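Local coordinates for protein ofchtiv-allosamidin (Ostrinia furnacalis, PDB 6JMB) that probably hydrolyses chitin as a group IV insect chitinase of glycoside hydrolase family 18, here bound by allosamidin, at residues Ala90-Met95 with Val123-Pro128; Glu100-Phe105 with Ile140-Thr145; Thr145-Leu150 with Pro179-Tyr184. All coordinates share one frame; numbering follows the deposited sequence.

In the fold
The three contacts lie on one flank of the family 18 TIM barrel. Interaction 1 joins helix 90-97 to the end of strand 120-124, beside the bound allosamizoline. Interaction 2 pairs helix 99-116 with helix 138-154, and interaction 3 pairs helix 138-154 with helix 178-184. Centres of interactions 1 and 2, and of 2 and 3, are about 10 Å apart; those of 1 and 3 about 14 Å. Along the chain the first two interleave, and the third opens at Thr145, where the second closes. The Arg102-Glu149 salt bridge ties 2 to 3, while Trp125 packs on Phe143 between 1 and 2, making a continuous path from the inhibitor-contacting strand end to the outer helices.

Interaction 1. Residues Ala90-Met95 with Val123-Pro128. With AMI (allosamizoline), chain C.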
loop_
_atom_site.group_PDB
_atom_site.type_symbol
_atom_site.label_atom_id
_atom_site.label_comp_id
_atom_site.label_asym_id
_atom_site.label_seq_id
_atom_site.Cartn_x
_atom_site.Cartn_y
_atom_site.Cartn_z
ATOM N N ALA A 90 -1.935 12.074 -15.277
ATOM C CA ALA A 90 -1.625 12.857 -16.474
ATOM C C ALA A 90 -0.131 13.126 -16.637
ATOM O O ALA A 90 0.431 12.947 -17.726
ATOM C CB ALA A 90 -2.389 14.179 -16.431
ATOM N N GLN A 91 0.531 13.586 -15.576
ATOM C CA GLN A 91 1.929 13.975 -15.736
ATOM C C GLN A 91 2.809 12.768 -16.033
ATOM O O GLN A 91 3.772 12.875 -16.802
ATOM C CB GLN A 91 2.432 14.715 -14.499
ATOM C CG GLN A 91 1.763 16.057 -14.265
ATOM C CD GLN A 91 2.079 16.628 -12.899
ATOM O OE1 GLN A 91 2.771 17.640 -12.789
ATOM N NE2 GLN A 91 1.575 15.984 -11.854
ATOM N N TYR A 92 2.477 11.610 -15.442
ATOM C CA TYR A 92 3.221 10.377 -15.696
ATOM C C TYR A 92 2.985 9.885 -17.114
ATOM O O TYR A 92 3.914 9.406 -17.776
ATOM C CB TYR A 92 2.834 9.311 -14.652
ATOM C CG TYR A 92 3.243 9.760 -13.274
ATOM C CD1 TYR A 92 2.416 10.581 -12.520
ATOM C CD2 TYR A 92 4.490 9.440 -12.761
ATOM C CE1 TYR A 92 2.813 11.055 -11.288
ATOM C CE2 TYR A 92 4.895 9.905 -11.526
ATOM C CZ TYR A 92 4.050 10.707 -10.795
ATOM O OH TYR A 92 4.453 11.188 -9.570
ATOM N N SER A 93 1.748 10.014 -17.596
ATOM C CA SER A 93 1.426 9.656 -18.972
ATOM C C SER A 93 2.221 10.506 -19.957
ATOM O O SER A 93 2.794 9.989 -20.924
ATOM C CB SER A 93 -0.076 9.835 -19.181
ATOM O OG SER A 93 -0.461 9.513 -20.504
ATOM N N ILE A 94 2.274 11.819 -19.720
ATOM C CA ILE A 94 3.038 12.709 -20.595
ATOM C C ILE A 94 4.525 12.384 -20.528
ATOM O O ILE A 94 5.198 12.256 -21.557
ATOM C CB ILE A 94 2.762 14.175 -20.228
ATOM C CG1 ILE A 94 1.310 14.533 -20.529
ATOM C CG2 ILE A 94 3.714 15.099 -20.981
ATOM C CD1 ILE A 94 0.868 15.819 -19.858
ATOM N N MET A 95 5.059 12.228 -19.315
ATOM C CA MET A 95 6.488 11.970 -19.157
ATOM C C MET A 95 6.890 10.672 -19.844
ATOM O O MET A 95 7.899 10.615 -20.559
ATOM C CB MET A 95 6.845 11.913 -17.668
ATOM C CG MET A 95 8.289 11.484 -17.378
ATOM S SD MET A 95 8.554 9.699 -17.243
ATOM C CE MET A 95 7.744 9.348 -15.683
ATOM N N VAL A 123 8.129 2.969 -8.014
ATOM C CA VAL A 123 7.252 3.711 -8.915
ATOM C C VAL A 123 5.808 3.341 -8.607
ATOM O O VAL A 123 5.421 2.167 -8.714
ATOM C CB VAL A 123 7.596 3.449 -10.389
ATOM C CG1 VAL A 123 6.720 4.311 -11.287
ATOM C CG2 VAL A 123 9.069 3.740 -10.647
ATOM N N ASP A 124 5.019 4.341 -8.208
ATOM C CA ASP A 124 3.610 4.182 -7.859
ATOM C C ASP A 124 2.758 5.120 -8.713
ATOM O O ASP A 124 2.084 6.017 -8.198
ATOM C CB ASP A 124 3.429 4.464 -6.359
ATOM C CG ASP A 124 1.993 4.327 -5.893
ATOM O OD1 ASP A 124 1.212 3.588 -6.521
ATOM O OD2 ASP A 124 1.648 4.963 -4.879
ATOM N N TRP A 125 2.801 4.936 -10.030
ATOM C CA TRP A 125 1.965 5.703 -10.943
ATOM C C TRP A 125 0.549 5.144 -10.875
ATOM O O TRP A 125 0.328 3.970 -11.189
ATOM C CB TRP A 125 2.554 5.560 -12.346
ATOM C CG TRP A 125 1.748 6.070 -13.522
ATOM C CD1 TRP A 125 0.533 6.711 -13.515
ATOM C CD2 TRP A 125 2.140 5.971 -14.893
ATOM N NE1 TRP A 125 0.151 7.011 -14.808
ATOM C CE2 TRP A 125 1.117 6.559 -15.669
ATOM C CE3 TRP A 125 3.258 5.435 -15.539
ATOM C CZ2 TRP A 125 1.185 6.629 -17.065
ATOM C CZ3 TRP A 125 3.329 5.507 -16.924
ATOM C CH2 TRP A 125 2.291 6.092 -17.672
ATOM N N GLU A 126 -0.411 5.975 -10.470
ATOM C CA GLU A 126 -1.797 5.535 -10.293
ATOM C C GLU A 126 -2.702 6.280 -11.278
ATOM O O GLU A 126 -3.230 7.348 -10.956
ATOM C CB GLU A 126 -2.231 5.718 -8.824
ATOM C CG GLU A 126 -1.289 4.981 -7.864
ATOM C CD GLU A 126 -1.859 4.717 -6.486
ATOM O OE1 GLU A 126 -2.968 5.188 -6.164
ATOM O OE2 GLU A 126 -1.184 4.002 -5.713
ATOM N N TYR A 127 -2.896 5.735 -12.487
ATOM C CA TYR A 127 -2.329 4.483 -12.987
ATOM C C TYR A 127 -2.183 4.662 -14.489
ATOM O O TYR A 127 -2.893 5.476 -15.087
ATOM C CB TYR A 127 -3.314 3.327 -12.809
ATOM C CG TYR A 127 -3.721 3.048 -11.396
ATOM C CD1 TYR A 127 -2.970 2.192 -10.602
ATOM C CD2 TYR A 127 -4.858 3.632 -10.850
ATOM C CE1 TYR A 127 -3.328 1.928 -9.302
ATOM C CE2 TYR A 127 -5.221 3.370 -9.539
ATOM C CZ TYR A 127 -4.449 2.517 -8.784
ATOM O OH TYR A 127 -4.798 2.235 -7.488
ATOM N N PRO A 128 -1.315 3.879 -15.120
ATOM C CA PRO A 128 -1.270 3.886 -16.587
ATOM C C PRO A 128 -2.651 3.626 -17.168
ATOM O O PRO A 128 -3.380 2.735 -16.715
ATOM C CB PRO A 128 -0.296 2.750 -16.912
ATOM C CG PRO A 128 0.589 2.665 -15.696
ATOM C CD PRO A 128 -0.317 2.970 -14.534
HETATM C C1 AMI C . -1.924 3.282 -1.738
HETATM C C2 AMI C . -1.296 4.441 -2.612
HETATM C C3 AMI C . -1.348 5.601 -1.750
HETATM C C4 AMI C . -2.634 5.377 -0.853
HETATM C C5 AMI C . -2.450 3.989 -0.459
HETATM C C6 AMI C . -3.762 3.319 0.091
HETATM C C7 AMI C . 0.219 2.893 -2.161
HETATM C C8 AMI C . 2.598 2.673 -3.041
HETATM C C9 AMI C . 1.678 0.943 -1.390
HETATM N N2 AMI C . -0.080 4.052 -2.894
HETATM N N7 AMI C . 1.499 2.175 -2.203
HETATM O O3 AMI C . -1.384 6.802 -2.521
HETATM O O4 AMI C . -2.683 6.158 0.333
HETATM O O6 AMI C . -4.785 3.482 -0.870
HETATM O O7 AMI C . -0.805 2.438 -1.386
#
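Tyr92 and Trp125 bring their CA atoms to 6.8 Å where the first turns of helix 90-97 run past the loop that leaves strand 120-124. The DxxDxDxE motif of family 18 chitinases runs along this strand and ends in the loop at Glu126, and the bound allosamizoline sits beyond it. The indole of Trp125, with CG anti to the backbone N (chi1 170°), carries its rings up to the helix and receives Tyr92 CB over its five-membered ring, 3.3 Å from the centroid and only 7° off the normal. This CH-pi contact carries the pairing; the two rings themselves are near parallel but slid apart and barely overlap. The six-membered end of the indole reaches the next helical residue, Trp125 CZ2 coming 3.5 Å from Ser93 N. Pro128 CG covers the opposite face, so the ring is clamped between helix and loop, while its NE1 is hydrogen-bonded to Ser89 OG. With an alanine in place of Trp125, Tyr92 CB and Pro128 would probably face a gap between helix and loop, and Ser89 would lose its indole partner. The polar ends of both helical residues have partners beyond this pairing: Tyr92 OH is hydrogen-bonded to Glu87 and Ser93 OG to Asp139. The residues flanking Trp125 point to the inhibitor: allosamizoline N2 is 2.8 Å from Asp124 OD2 and 3.0 Å from Glu126 OE2.

Interaction 2. Residues Glu100-Phe105 with Ile140-Thr145; sequences EYRQNF and IEQFST
Arg102 leaves its helix with CG anti to the carbonyl carbon and then bends at chi3 (-55°), which lays its guanidinium before Thr145, whose CG2 stands anti to the backbone N (chi1 -60° for OG1). The methyl settles over the centre of one guanidinium face, with Thr145 CG2 3.6 Å from Arg102 CZ, and the NE and NH2 atoms lie only slightly farther from it. Gln142, one turn earlier on the same helix, bends at chi2 and brings its amide up to the guanidinium: the long axes of the arginine and glutamine side chains cross at about a right angle, while guanidinium and amide planes are 22° apart. Gln142 OE1 reaches 3.3 Å from Arg102 NH1, but the angle is too poor for a hydrogen bond. The backbones stay well apart, the nearest CA atoms, those of Arg102 and Thr145, being 9.0 Å from each other, so one long side chain spans neighbouring helices on the outside of the TIM barrel. Its polar partners lie to the sides: Arg102 NE forms a salt bridge with Glu149, a turn beyond Thr145, and NH1 is hydrogen-bonded to Ala96 O. The contact thus divides the work within a single group, the N-H bonds at the rim of the guanidinium meeting a carboxylate and a carbonyl, while its flat face, poor in hydrogen-bonding power, rests on a methyl.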
loop_
_atom_site.group_PDB
_atom_site.type_symbol
_atom_site.label_atom_id
_atom_site.label_comp_id
_atom_site.label_asym_id
_atom_site.label_seq_id
_atom_site.Cartn_x
_atom_site.Cartn_y
_atom_site.Cartn_z
ATOM N N GLU A 100 12.805 12.160 -24.176
ATOM C CA GLU A 100 13.514 13.233 -23.487
ATOM C C GLU A 100 13.020 13.391 -22.058
ATOM O O GLU A 100 13.810 13.655 -21.143
ATOM C CB GLU A 100 13.321 14.544 -24.250
ATOM C CG GLU A 100 13.853 14.524 -25.680
ATOM C CD GLU A 100 12.855 13.971 -26.697
ATOM O OE1 GLU A 100 11.768 13.483 -26.301
ATOM O OE2 GLU A 100 13.166 14.028 -27.907
ATOM N N TYR A 101 11.711 13.242 -21.848
ATOM C CA TYR A 101 11.161 13.372 -20.506
ATOM C C TYR A 101 11.504 12.154 -19.656
ATOM O O TYR A 101 11.787 12.287 -18.460
ATOM C CB TYR A 101 9.650 13.580 -20.569
ATOM C CG TYR A 101 9.196 14.872 -21.219
ATOM C CD1 TYR A 101 10.084 15.919 -21.449
ATOM C CD2 TYR A 101 7.871 15.039 -21.596
ATOM C CE1 TYR A 101 9.658 17.102 -22.042
ATOM C CE2 TYR A 101 7.435 16.217 -22.187
ATOM C CZ TYR A 101 8.334 17.241 -22.405
ATOM O OH TYR A 101 7.891 18.408 -22.992
ATOM N N ARG A 102 11.485 10.959 -20.250
ATOM C CA ARG A 102 11.938 9.778 -19.519
ATOM C C ARG A 102 13.380 9.940 -19.063
ATOM O O ARG A 102 13.721 9.627 -17.917
ATOM C CB ARG A 102 11.805 8.532 -20.394
ATOM C CG ARG A 102 10.376 8.122 -20.681
ATOM C CD ARG A 102 10.299 6.680 -21.162
ATOM N NE ARG A 102 11.144 6.414 -22.328
ATOM C CZ ARG A 102 10.718 6.427 -23.587
ATOM N NH1 ARG A 102 9.455 6.718 -23.868
ATOM N NH2 ARG A 102 11.559 6.154 -24.575
ATOM N N GLN A 103 14.250 10.415 -19.956
ATOM C CA GLN A 103 15.647 10.604 -19.588
ATOM C C GLN A 103 15.778 11.629 -18.471
ATOM O O GLN A 103 16.561 11.439 -17.530
ATOM C CB GLN A 103 16.447 11.035 -20.817
ATOM C CG GLN A 103 17.917 11.279 -20.537
ATOM C CD GLN A 103 18.669 11.739 -21.773
ATOM O OE1 GLN A 103 18.583 12.902 -22.169
ATOM N NE2 GLN A 103 19.408 10.825 -22.390
ATOM N N ASN A 104 15.009 12.716 -18.551
ATOM C CA ASN A 104 15.016 13.710 -17.482
ATOM C C ASN A 104 14.554 13.105 -16.163
ATOM O O ASN A 104 15.123 13.403 -15.103
ATOM C CB ASN A 104 14.143 14.906 -17.868
ATOM C CG ASN A 104 14.245 16.052 -16.877
ATOM O OD1 ASN A 104 15.345 16.465 -16.495
ATOM N ND2 ASN A 104 13.098 16.574 -16.458
ATOM N N PHE A 105 13.538 12.236 -16.205
ATOM C CA PHE A 105 13.097 11.605 -14.967
ATOM C C PHE A 105 14.166 10.684 -14.400
ATOM O O PHE A 105 14.415 10.675 -13.189
ATOM C CB PHE A 105 11.796 10.828 -15.147
ATOM C CG PHE A 105 11.394 10.120 -13.895
ATOM C CD1 PHE A 105 10.979 10.853 -12.791
ATOM C CD2 PHE A 105 11.534 8.748 -13.772
ATOM C CE1 PHE A 105 10.655 10.223 -11.603
ATOM C CE2 PHE A 105 11.211 8.111 -12.584
ATOM C CZ PHE A 105 10.775 8.851 -11.500
ATOM N N ILE A 140 0.428 1.759 -21.320
ATOM C CA ILE A 140 0.819 0.397 -20.961
ATOM C C ILE A 140 2.210 0.091 -21.498
ATOM O O ILE A 140 3.073 -0.443 -20.786
ATOM C CB ILE A 140 -0.224 -0.621 -21.463
ATOM C CG1 ILE A 140 -1.614 -0.306 -20.908
ATOM C CG2 ILE A 140 0.200 -2.039 -21.084
ATOM C CD1 ILE A 140 -2.729 -1.127 -21.547
ATOM N N GLU A 141 2.451 0.438 -22.769
ATOM C CA GLU A 141 3.777 0.254 -23.346
ATOM C C GLU A 141 4.791 1.180 -22.691
ATOM O O GLU A 141 5.890 0.747 -22.316
ATOM C CB GLU A 141 3.748 0.488 -24.858
ATOM C CG GLU A 141 5.147 0.533 -25.457
ATOM C CD GLU A 141 5.182 1.003 -26.897
ATOM O OE1 GLU A 141 4.110 1.110 -27.529
ATOM O OE2 GLU A 141 6.297 1.263 -27.397
ATOM N N GLN A 142 4.436 2.459 -22.542
ATOM C CA GLN A 142 5.420 3.434 -22.085
ATOM C C GLN A 142 5.845 3.169 -20.647
ATOM O O GLN A 142 6.992 3.449 -20.287
ATOM C CB GLN A 142 4.892 4.860 -22.253
ATOM C CG GLN A 142 4.455 5.217 -23.673
ATOM C CD GLN A 142 5.500 4.891 -24.724
ATOM O OE1 GLN A 142 6.697 5.027 -24.491
ATOM N NE2 GLN A 142 5.042 4.467 -25.898
ATOM N N PHE A 143 4.939 2.640 -19.821
ATOM C CA PHE A 143 5.308 2.241 -18.467
ATOM C C PHE A 143 6.421 1.201 -18.494
ATOM O O PHE A 143 7.420 1.322 -17.775
ATOM C CB PHE A 143 4.068 1.697 -17.754
ATOM C CG PHE A 143 4.295 1.307 -16.315
ATOM C CD1 PHE A 143 4.770 2.220 -15.382
ATOM C CD2 PHE A 143 3.986 0.028 -15.891
ATOM C CE1 PHE A 143 4.946 1.849 -14.047
ATOM C CE2 PHE A 143 4.169 -0.350 -14.565
ATOM C CZ PHE A 143 4.641 0.562 -13.645
ATOM N N SER A 144 6.281 0.181 -19.342
ATOM C CA SER A 144 7.319 -0.841 -19.428
ATOM C C SER A 144 8.617 -0.286 -20.005
ATOM O O SER A 144 9.705 -0.661 -19.556
ATOM C CB SER A 144 6.812 -2.039 -20.227
ATOM O OG SER A 144 5.878 -2.773 -19.448
ATOM N N THR A 145 8.529 0.615 -20.990
ATOM C CA THR A 145 9.740 1.243 -21.510
ATOM C C THR A 145 10.442 2.047 -20.426
ATOM O O THR A 145 11.669 1.984 -20.291
ATOM C CB THR A 145 9.396 2.126 -22.709
ATOM O OG1 THR A 145 8.809 1.312 -23.728
ATOM C CG2 THR A 145 10.647 2.802 -23.268
#

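Interaction 3. Residues Thr145-Leu150 with Pro179-Tyr184; sequences TLLKEL and PSVAKY
Lys148 lies across one face of the Tyr184 ring, its CB 3.6 Å from the ring centroid and 19° off the normal, a CH-pi contact made by the aliphatic root of a charged residue. Because the lysine chain is fully extended (CG anti to the backbone N, chi1 176°), it continues past the phenol, and Lys148 CD comes within 3.4 Å of Tyr184 OH. The other face of the ring is covered from its own helix by Lys183 CG. Next to this pair, on the inner side, Leu147 CB faces Tyr184 CB at 4.1 Å, and Leu147 CD1 meets Val181 CG1 at 4.0 Å. Helix 138-154 and helix 178-184 pack side by side in the outer layer of the TIM barrel; their short segments run nearly parallel, 15° apart, with axes 9.0 Å from each other. Farther inward, Leu147 and Val181 both rest on Val163 of strand 160-165, and Val181 also touches Ile188 of the next strand. Polar links lie toward both ends of the contact: Ser180 OG is hydrogen-bonded to Ser144 OG, and the carbonyl oxygen of Tyr184 accepts a hydrogen bond from Arg151 NE.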
loop_
_atom_site.group_PDB
_atom_site.type_symbol
_atom_site.label_atom_id
_atom_site.label_comp_id
_atom_site.label_asym_id
_atom_site.label_seq_id
_atom_site.Cartn_x
_atom_site.Cartn_y
_atom_site.Cartn_z
ATOM N N THR A 145 8.529 0.615 -20.990
ATOM C CA THR A 145 9.740 1.243 -21.510
ATOM C C THR A 145 10.442 2.047 -20.426
ATOM O O THR A 145 11.669 1.984 -20.291
ATOM C CB THR A 145 9.396 2.126 -22.709
ATOM O OG1 THR A 145 8.809 1.312 -23.728
ATOM C CG2 THR A 145 10.647 2.802 -23.268
ATOM N N LEU A 146 9.672 2.791 -19.631
ATOM C CA LEU A 146 10.250 3.569 -18.541
ATOM C C LEU A 146 10.996 2.671 -17.562
ATOM O O LEU A 146 12.120 2.981 -17.148
ATOM C CB LEU A 146 9.138 4.333 -17.826
ATOM C CG LEU A 146 9.552 5.093 -16.563
ATOM C CD1 LEU A 146 10.497 6.238 -16.911
ATOM C CD2 LEU A 146 8.318 5.615 -15.838
ATOM N N LEU A 147 10.387 1.542 -17.183
ATOM C CA LEU A 147 11.047 0.630 -16.251
ATOM C C LEU A 147 12.325 0.051 -16.848
ATOM O O LEU A 147 13.343 -0.072 -16.155
ATOM C CB LEU A 147 10.090 -0.490 -15.843
ATOM C CG LEU A 147 8.849 -0.055 -15.056
ATOM C CD1 LEU A 147 7.916 -1.248 -14.859
ATOM C CD2 LEU A 147 9.233 0.571 -13.721
ATOM N N LYS A 148 12.288 -0.324 -18.131
ATOM C CA LYS A 148 13.487 -0.833 -18.796
ATOM C C LYS A 148 14.622 0.184 -18.731
ATOM O O LYS A 148 15.769 -0.161 -18.417
ATOM C CB LYS A 148 13.153 -1.166 -20.249
ATOM C CG LYS A 148 14.345 -1.617 -21.073
ATOM C CD LYS A 148 13.943 -1.818 -22.527
ATOM C CE LYS A 148 15.106 -2.318 -23.364
ATOM N NZ LYS A 148 14.798 -2.267 -24.821
ATOM N N GLU A 149 14.315 1.449 -19.022
ATOM C CA GLU A 149 15.347 2.479 -19.067
ATOM C C GLU A 149 15.848 2.835 -17.671
ATOM O O GLU A 149 17.044 3.098 -17.483
ATOM C CB GLU A 149 14.827 3.696 -19.833
ATOM C CG GLU A 149 14.549 3.370 -21.307
ATOM C CD GLU A 149 13.976 4.529 -22.095
ATOM O OE1 GLU A 149 13.715 5.586 -21.496
ATOM O OE2 GLU A 149 13.781 4.379 -23.325
ATOM N N LEU A 150 14.958 2.836 -16.676
ATOM C CA LEU A 150 15.399 3.018 -15.296
ATOM C C LEU A 150 16.350 1.904 -14.879
ATOM O O LEU A 150 17.406 2.161 -14.290
ATOM C CB LEU A 150 14.192 3.059 -14.356
ATOM C CG LEU A 150 13.426 4.381 -14.286
ATOM C CD1 LEU A 150 12.003 4.153 -13.795
ATOM C CD2 LEU A 150 14.140 5.399 -13.390
ATOM N N PRO A 179 4.501 -9.516 -17.732
ATOM C CA PRO A 179 5.875 -10.016 -17.896
ATOM C C PRO A 179 6.907 -8.919 -18.082
ATOM O O PRO A 179 8.016 -9.028 -17.542
ATOM C CB PRO A 179 5.775 -10.944 -19.117
ATOM C CG PRO A 179 4.324 -11.341 -19.166
ATOM C CD PRO A 179 3.575 -10.129 -18.703
ATOM N N SER A 180 6.579 -7.851 -18.816
ATOM C CA SER A 180 7.577 -6.807 -19.029
ATOM C C SER A 180 7.742 -5.915 -17.804
ATOM O O SER A 180 8.821 -5.352 -17.601
ATOM C CB SER A 180 7.287 -5.995 -20.296
ATOM O OG SER A 180 6.030 -5.353 -20.241
ATOM N N VAL A 181 6.708 -5.794 -16.969
ATOM C CA VAL A 181 6.865 -5.089 -15.701
ATOM C C VAL A 181 7.748 -5.895 -14.755
ATOM O O VAL A 181 8.710 -5.372 -14.177
ATOM C CB VAL A 181 5.491 -4.776 -15.083
ATOM C CG1 VAL A 181 5.648 -4.261 -13.644
ATOM C CG2 VAL A 181 4.739 -3.773 -15.940
ATOM N N ALA A 182 7.463 -7.195 -14.619
ATOM C CA ALA A 182 8.237 -8.032 -13.708
ATOM C C ALA A 182 9.704 -8.115 -14.113
ATOM O O ALA A 182 10.586 -8.159 -13.243
ATOM C CB ALA A 182 7.632 -9.435 -13.631
ATOM N N LYS A 183 9.982 -8.096 -15.422
ATOM C CA LYS A 183 11.329 -8.352 -15.928
ATOM C C LYS A 183 12.348 -7.373 -15.361
ATOM O O LYS A 183 13.483 -7.758 -15.053
ATOM C CB LYS A 183 11.309 -8.267 -17.455
ATOM C CG LYS A 183 12.662 -8.354 -18.131
ATOM C CD LYS A 183 12.464 -8.511 -19.631
ATOM C CE LYS A 183 13.777 -8.730 -20.357
ATOM N NZ LYS A 183 13.565 -8.803 -21.832
ATOM N N TYR A 184 11.963 -6.106 -15.209
ATOM C CA TYR A 184 12.895 -5.025 -14.916
ATOM C C TYR A 184 12.964 -4.654 -13.447
ATOM O O TYR A 184 13.845 -3.875 -13.063
ATOM C CB TYR A 184 12.494 -3.778 -15.705
ATOM C CG TYR A 184 12.554 -4.021 -17.176
ATOM C CD1 TYR A 184 13.747 -4.379 -17.770
ATOM C CD2 TYR A 184 11.422 -3.934 -17.965
ATOM C CE1 TYR A 184 13.822 -4.613 -19.109
ATOM C CE2 TYR A 184 11.482 -4.177 -19.315
ATOM C CZ TYR A 184 12.691 -4.518 -19.882
ATOM O OH TYR A 184 12.783 -4.765 -21.233
#